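Local coordinates for protein fibrillarin-like rRNA/tRNA 2'-O-methyltransferase (Archaeoglobus fulgidus, PDB 1NT2) that uses S-adenosyl-L-methionine to methylate ribose 2'-hydroxyls of rRNA and tRNA at sites chosen by a guide RNA, as part of the box C/D sRNP particle, at residues Y131-Q136 against V158-A163; K154-I159 against F204-R209. One frame throughout, in Å; residues are numbered along the deposited sequence.

Overall arrangement
Both contacts lie in the large mixed sheet of the methyltransferase domain and share strand 155-162, which pairs in parallel with strand 127-132 in contact 1 and antiparallel with strand 202-209 in contact 2. Their centres are about 12 Å apart, V158 and I159 serve in both, and M160 of contact 1 packs its CE on CB of F204 in contact 2. Along the chain the order is 131-136, the common strand, then 204-209, with helix 139-150 between the first two and helix 172-184 before the last. Contact 1 opens at its C-terminal end into the S-adenosylmethionine pocket, whereas contact 2 continues the sheet away from the cofactor.

Contact 1 of 2, residues Y131-Q136 against V158-A163; sequences YQDIAQ and VIMVKA. With SAM (S-adenosylmethionine), chain C.
The Y131 ring, carried by a CG anti to the backbone N (chi1 -179°), crosses V158 obliquely and meets it at its edge, where CB of V158 lies in the ring plane 3.6 Å from Y131 CD1. Further out, Y131 OH lies 3.4 Å from CG of M160. The methionine chain is bent at chi2 and chi3, and its SD makes an oblique Met-aromatic contact 5.5 Å from the centroid of the Y131 ring. An alanine in place of Y131 would remove the ring and would probably leave V158 and M160 less firmly packed, with loss of the edge-to-face contact to Y63. On the other face of the sheet Q132 and I159 run side by side, Q132 OE1 lying 3.4 Å from I159 CD1, beneath helix 139-150. The backbones form a parallel ladder in which Q132 is gripped twice: its N donates to V158 O (2.8 Å) and its O accepts from M160 N (2.7 Å), both nearly straight. This is the Rossmann-like methyltransferase sheet, with the cofactor bound across the C-terminal ends of its parallel strands, where T70, E88, D113 and A114 hydrogen-bond it. Following strand 127-132, D133, its carboxylate anti to the backbone N, crosses M160 obliquely, and its OD2 accepts a weak hydrogen bond from SAM N (3.3 Å). K42 salt-bridges the same oxygen and would probably favour the ionised carboxylate. I134 approaches the adenine with CG2 3.4 Å from SAM N7, and Q136 brings its amide group to the same nitrogen.

Contact 2 of 2, residues K154-I159 against F204-R209; sequences KGEVVI and FIHAYR
H206 holds CG anti to its backbone N (chi1 -174°), while in E156 CG lies between the backbone N and the carbonyl carbon (chi1 46°). These torsions bring the E156 carboxylate to the edge of the imidazole, with OE2 3.8 Å from H206 NE2 and the two planes almost perpendicular; at that separation the pair is a long polar approach. The neighbouring CD2 of H206 comes obliquely within 3.3 Å of V157 O and also meets CG2 of V158, and the ring meets that of H51. At the far end Y208 sets CG in the same position as E156 (chi1 72°), and K154, bent at chi2 and chi4, lies alongside it with CE 3.4 Å from CE1 of Y208, whose hydroxyl is hydrogen-bonded to K188. Strand 202-209, the last of the chain, is the reversed final strand of the class I methyltransferase sheet (order 3-2-1-4-5-7-6), inserted antiparallel between 155-162 and 188-194. V157 and A207 form a hydrogen-bonded pair, V157 N reaching A207 O nearly straight at 2.7 Å and A207 N returning to V157 O at 3.0 Å. The bonds of the I159-I205 pair are longer, 3.3 Å from I159 N to I205 O. On the face that carries V157, I159, I205 and A207, the isoleucines run alongside each other, CG2 of I159 4.0 Å from CB of I205, and M183 of helix 172-184 packs on both and on A207.

Contact 1 of 2, residues Y131-Q136 against V158-A163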
loop_
_atom_site.group_PDB
_atom_site.type_symbol
_atom_site.label_atom_id
_atom_site.label_comp_id
_atom_site.label_asym_id
_atom_site.label_seq_id
_atom_site.Cartn_x
_atom_site.Cartn_y
_atom_site.Cartn_z
ATOM N N TYR A 131 39.886 -21.504 -16.968
ATOM C CA TYR A 131 39.161 -22.529 -16.215
ATOM C C TYR A 131 37.952 -21.854 -15.586
ATOM O O TYR A 131 38.097 -20.864 -14.862
ATOM C CB TYR A 131 40.040 -23.139 -15.111
ATOM C CG TYR A 131 39.344 -24.222 -14.313
ATOM C CD1 TYR A 131 38.871 -25.382 -14.932
ATOM C CD2 TYR A 131 39.106 -24.066 -12.952
ATOM C CE1 TYR A 131 38.167 -26.354 -14.210
ATOM C CE2 TYR A 131 38.405 -25.031 -12.216
ATOM C CZ TYR A 131 37.936 -26.170 -12.850
ATOM O OH TYR A 131 37.223 -27.110 -12.134
ATOM N N GLN A 132 36.760 -22.364 -15.879
ATOM C CA GLN A 132 35.563 -21.772 -15.306
ATOM C C GLN A 132 34.722 -22.796 -14.560
ATOM O O GLN A 132 34.455 -23.901 -15.048
ATOM C CB GLN A 132 34.709 -21.091 -16.377
ATOM C CG GLN A 132 33.808 -19.994 -15.808
ATOM C CD GLN A 132 32.772 -19.505 -16.804
ATOM O OE1 GLN A 132 31.786 -20.192 -17.081
ATOM N NE2 GLN A 132 32.993 -18.318 -17.356
ATOM N N ASP A 133 34.309 -22.395 -13.362
ATOM C CA ASP A 133 33.501 -23.209 -12.469
ATOM C C ASP A 133 32.487 -22.262 -11.851
ATOM O O ASP A 133 32.381 -22.165 -10.633
ATOM C CB ASP A 133 34.390 -23.794 -11.370
ATOM C CG ASP A 133 33.723 -24.908 -10.606
ATOM O OD1 ASP A 133 32.494 -24.823 -10.401
ATOM O OD2 ASP A 133 34.439 -25.854 -10.202
ATOM N N ILE A 134 31.784 -21.527 -12.706
ATOM C CA ILE A 134 30.758 -20.585 -12.269
ATOM C C ILE A 134 29.410 -21.237 -12.521
ATOM O O ILE A 134 29.175 -21.802 -13.590
ATOM C CB ILE A 134 30.787 -19.261 -13.062
ATOM C CG1 ILE A 134 31.964 -18.398 -12.630
ATOM C CG2 ILE A 134 29.513 -18.493 -12.826
ATOM C CD1 ILE A 134 32.037 -17.091 -13.390
ATOM N N ALA A 135 28.533 -21.156 -11.531
ATOM C CA ALA A 135 27.211 -21.739 -11.630
ATOM C C ALA A 135 26.154 -20.647 -11.731
ATOM O O ALA A 135 25.638 -20.171 -10.718
ATOM C CB ALA A 135 26.957 -22.615 -10.422
ATOM N N GLN A 136 25.857 -20.243 -12.964
ATOM C CA GLN A 136 24.847 -19.218 -13.248
ATOM C C GLN A 136 24.221 -19.453 -14.619
ATOM O O GLN A 136 24.820 -20.087 -15.482
ATOM C CB GLN A 136 25.451 -17.809 -13.229
ATOM C CG GLN A 136 25.851 -17.281 -11.859
ATOM C CD GLN A 136 25.983 -15.770 -11.858
ATOM O OE1 GLN A 136 26.524 -15.183 -12.803
ATOM N NE2 GLN A 136 25.491 -15.131 -10.801
ATOM N N VAL A 158 38.485 -25.141 -19.900
ATOM C CA VAL A 158 37.800 -26.212 -19.189
ATOM C C VAL A 158 36.701 -25.474 -18.441
ATOM O O VAL A 158 36.959 -24.499 -17.731
ATOM C CB VAL A 158 38.715 -26.915 -18.161
ATOM C CG1 VAL A 158 38.048 -28.176 -17.661
ATOM C CG2 VAL A 158 40.064 -27.225 -18.783
ATOM N N ILE A 159 35.472 -25.925 -18.608
ATOM C CA ILE A 159 34.376 -25.256 -17.951
ATOM C C ILE A 159 33.462 -26.274 -17.298
ATOM O O ILE A 159 33.024 -27.231 -17.940
ATOM C CB ILE A 159 33.580 -24.412 -18.970
ATOM C CG1 ILE A 159 32.498 -23.597 -18.258
ATOM C CG2 ILE A 159 32.981 -25.320 -20.034
ATOM C CD1 ILE A 159 31.613 -22.784 -19.200
ATOM N N MET A 160 33.190 -26.078 -16.011
ATOM C CA MET A 160 32.305 -26.979 -15.293
ATOM C C MET A 160 30.875 -26.435 -15.433
ATOM O O MET A 160 30.655 -25.220 -15.440
ATOM C CB MET A 160 32.723 -27.072 -13.822
ATOM C CG MET A 160 34.180 -27.504 -13.582
ATOM S SD MET A 160 34.769 -28.959 -14.515
ATOM C CE MET A 160 33.530 -30.157 -14.103
ATOM N N VAL A 161 29.903 -27.329 -15.555
ATOM C CA VAL A 161 28.519 -26.906 -15.730
ATOM C C VAL A 161 27.517 -27.664 -14.858
ATOM O O VAL A 161 27.552 -28.892 -14.756
ATOM C CB VAL A 161 28.103 -27.047 -17.224
ATOM C CG1 VAL A 161 26.624 -26.770 -17.410
ATOM C CG2 VAL A 161 28.924 -26.102 -18.062
ATOM N N LYS A 162 26.624 -26.918 -14.225
ATOM C CA LYS A 162 25.591 -27.511 -13.398
ATOM C C LYS A 162 24.309 -27.331 -14.186
ATOM O O LYS A 162 23.772 -26.227 -14.235
ATOM C CB LYS A 162 25.491 -26.771 -12.066
ATOM C CG LYS A 162 24.340 -27.211 -11.187
ATOM C CD LYS A 162 24.495 -26.654 -9.791
ATOM C CE LYS A 162 23.300 -27.009 -8.928
ATOM N NZ LYS A 162 23.063 -28.474 -8.832
ATOM N N ALA A 163 23.834 -28.403 -14.817
ATOM C CA ALA A 163 22.608 -28.347 -15.610
ATOM C C ALA A 163 21.565 -27.384 -15.037
ATOM O O ALA A 163 21.199 -26.414 -15.697
ATOM C CB ALA A 163 22.010 -29.740 -15.745
HETATM N N SAM C . 35.303 -25.250 -7.028
HETATM C CA SAM C . 34.844 -24.280 -6.002
HETATM C C SAM C . 35.341 -24.681 -4.619
HETATM O O SAM C . 36.020 -25.700 -4.523
HETATM O OXT SAM C . 35.009 -23.913 -3.651
HETATM C CB SAM C . 33.293 -24.172 -6.037
HETATM C CG SAM C . 32.885 -23.008 -6.932
HETATM S SD SAM C . 31.102 -22.580 -7.162
HETATM C CE SAM C . 30.320 -23.897 -8.108
HETATM C "C5'" SAM C . 31.058 -21.200 -8.233
HETATM C "C4'" SAM C . 31.690 -19.929 -7.713
HETATM O "O4'" SAM C . 31.547 -18.961 -8.754
HETATM C "C3'" SAM C . 30.977 -19.313 -6.509
HETATM O "O3'" SAM C . 31.955 -19.414 -5.440
HETATM C "C2'" SAM C . 30.757 -17.841 -6.826
HETATM O "O2'" SAM C . 31.043 -16.825 -5.883
HETATM C "C1'" SAM C . 31.441 -17.682 -8.198
HETATM N N9 SAM C . 30.710 -16.846 -9.134
HETATM C C8 SAM C . 29.466 -17.031 -9.678
HETATM N N7 SAM C . 29.105 -16.094 -10.503
HETATM C C5 SAM C . 30.183 -15.224 -10.510
HETATM C C6 SAM C . 30.439 -14.004 -11.204
HETATM N N6 SAM C . 29.549 -13.464 -12.058
HETATM N N1 SAM C . 31.641 -13.351 -10.994
HETATM C C2 SAM C . 32.536 -13.908 -10.128
HETATM N N3 SAM C . 32.399 -15.057 -9.424
HETATM C C4 SAM C . 31.185 -15.672 -9.663
#

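Contact 2 of 2, residues K154-I159 against F204-R209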
loop_
_atom_site.group_PDB
_atom_site.type_symbol
_atom_site.label_atom_id
_atom_site.label_comp_id
_atom_site.label_asym_id
_atom_site.label_seq_id
_atom_site.Cartn_x
_atom_site.Cartn_y
_atom_site.Cartn_z
ATOM N N LYS A 154 44.350 -20.422 -30.144
ATOM C CA LYS A 154 44.833 -21.784 -29.979
ATOM C C LYS A 154 45.064 -22.048 -28.493
ATOM O O LYS A 154 45.953 -22.808 -28.103
ATOM C CB LYS A 154 46.127 -22.012 -30.778
ATOM C CG LYS A 154 46.328 -23.459 -31.227
ATOM C CD LYS A 154 45.165 -23.930 -32.110
ATOM C CE LYS A 154 45.216 -25.435 -32.407
ATOM N NZ LYS A 154 46.276 -25.817 -33.387
ATOM N N GLY A 155 44.254 -21.393 -27.668
ATOM C CA GLY A 155 44.336 -21.577 -26.234
ATOM C C GLY A 155 43.236 -22.554 -25.874
ATOM O O GLY A 155 42.333 -22.796 -26.678
ATOM N N GLU A 156 43.289 -23.117 -24.673
ATOM C CA GLU A 156 42.282 -24.086 -24.272
ATOM C C GLU A 156 41.510 -23.711 -23.005
ATOM O O GLU A 156 42.014 -22.987 -22.142
ATOM C CB GLU A 156 42.944 -25.460 -24.107
ATOM C CG GLU A 156 44.254 -25.430 -23.319
ATOM C CD GLU A 156 44.928 -26.795 -23.215
ATOM O OE1 GLU A 156 45.387 -27.330 -24.252
ATOM O OE2 GLU A 156 45.000 -27.329 -22.086
ATOM N N VAL A 157 40.277 -24.207 -22.906
ATOM C CA VAL A 157 39.434 -23.936 -21.747
ATOM C C VAL A 157 38.753 -25.180 -21.200
ATOM O O VAL A 157 38.488 -26.137 -21.922
ATOM C CB VAL A 157 38.310 -22.891 -22.050
ATOM C CG1 VAL A 157 38.919 -21.535 -22.332
ATOM C CG2 VAL A 157 37.447 -23.354 -23.213
ATOM N N VAL A 158 38.485 -25.141 -19.900
ATOM C CA VAL A 158 37.800 -26.212 -19.189
ATOM C C VAL A 158 36.701 -25.474 -18.441
ATOM O O VAL A 158 36.959 -24.499 -17.731
ATOM C CB VAL A 158 38.715 -26.915 -18.161
ATOM C CG1 VAL A 158 38.048 -28.176 -17.661
ATOM C CG2 VAL A 158 40.064 -27.225 -18.783
ATOM N N ILE A 159 35.472 -25.925 -18.608
ATOM C CA ILE A 159 34.376 -25.256 -17.951
ATOM C C ILE A 159 33.462 -26.274 -17.298
ATOM O O ILE A 159 33.024 -27.231 -17.940
ATOM C CB ILE A 159 33.580 -24.412 -18.970
ATOM C CG1 ILE A 159 32.498 -23.597 -18.258
ATOM C CG2 ILE A 159 32.981 -25.320 -20.034
ATOM C CD1 ILE A 159 31.613 -22.784 -19.200
ATOM N N PHE A 204 32.057 -31.787 -17.203
ATOM C CA PHE A 204 33.161 -30.966 -17.703
ATOM C C PHE A 204 33.286 -31.002 -19.220
ATOM O O PHE A 204 33.159 -32.052 -19.853
ATOM C CB PHE A 204 34.480 -31.413 -17.078
ATOM C CG PHE A 204 35.060 -32.655 -17.704
ATOM C CD1 PHE A 204 35.985 -32.562 -18.741
ATOM C CD2 PHE A 204 34.661 -33.921 -17.279
ATOM C CE1 PHE A 204 36.502 -33.706 -19.342
ATOM C CE2 PHE A 204 35.171 -35.072 -17.874
ATOM C CZ PHE A 204 36.092 -34.961 -18.905
ATOM N N ILE A 205 33.536 -29.841 -19.804
ATOM C CA ILE A 205 33.686 -29.749 -21.242
ATOM C C ILE A 205 35.054 -29.146 -21.517
ATOM O O ILE A 205 35.335 -28.022 -21.102
ATOM C CB ILE A 205 32.625 -28.820 -21.871
ATOM C CG1 ILE A 205 31.236 -29.118 -21.316
ATOM C CG2 ILE A 205 32.590 -29.026 -23.372
ATOM C CD1 ILE A 205 30.160 -28.200 -21.879
ATOM N N HIS A 206 35.912 -29.900 -22.196
ATOM C CA HIS A 206 37.238 -29.401 -22.536
ATOM C C HIS A 206 37.149 -28.958 -23.981
ATOM O O HIS A 206 36.480 -29.609 -24.788
ATOM C CB HIS A 206 38.296 -30.493 -22.414
ATOM C CG HIS A 206 39.690 -29.995 -22.619
ATOM N ND1 HIS A 206 40.607 -30.649 -23.410
ATOM C CD2 HIS A 206 40.329 -28.908 -22.122
ATOM C CE1 HIS A 206 41.750 -29.987 -23.394
ATOM N NE2 HIS A 206 41.608 -28.926 -22.620
ATOM N N ALA A 207 37.812 -27.857 -24.313
ATOM C CA ALA A 207 37.773 -27.348 -25.677
ATOM C C ALA A 207 38.758 -26.211 -25.894
ATOM O O ALA A 207 39.437 -25.772 -24.967
ATOM C CB ALA A 207 36.356 -26.884 -26.017
ATOM N N TYR A 208 38.833 -25.735 -27.130
ATOM C CA TYR A 208 39.738 -24.651 -27.454
ATOM C C TYR A 208 39.266 -23.927 -28.704
ATOM O O TYR A 208 38.468 -24.461 -29.480
ATOM C CB TYR A 208 41.155 -25.200 -27.652
ATOM C CG TYR A 208 41.357 -26.005 -28.917
ATOM C CD1 TYR A 208 41.949 -25.429 -30.043
ATOM C CD2 TYR A 208 40.958 -27.338 -28.993
ATOM C CE1 TYR A 208 42.139 -26.161 -31.215
ATOM C CE2 TYR A 208 41.143 -28.082 -30.163
ATOM C CZ TYR A 208 41.733 -27.484 -31.272
ATOM O OH TYR A 208 41.905 -28.197 -32.440
ATOM N N ARG A 209 39.750 -22.703 -28.886
ATOM C CA ARG A 209 39.380 -21.915 -30.044
ATOM C C ARG A 209 40.565 -21.790 -30.984
ATOM O O ARG A 209 41.656 -21.378 -30.581
ATOM C CB ARG A 209 38.912 -20.523 -29.623
ATOM C CG ARG A 209 39.936 -19.727 -28.834
ATOM C CD ARG A 209 39.514 -18.269 -28.708
ATOM N NE ARG A 209 39.658 -17.557 -29.975
ATOM C CZ ARG A 209 39.160 -16.349 -30.219
ATOM N NH1 ARG A 209 38.474 -15.710 -29.278
ATOM N NH2 ARG A 209 39.350 -15.782 -31.403
#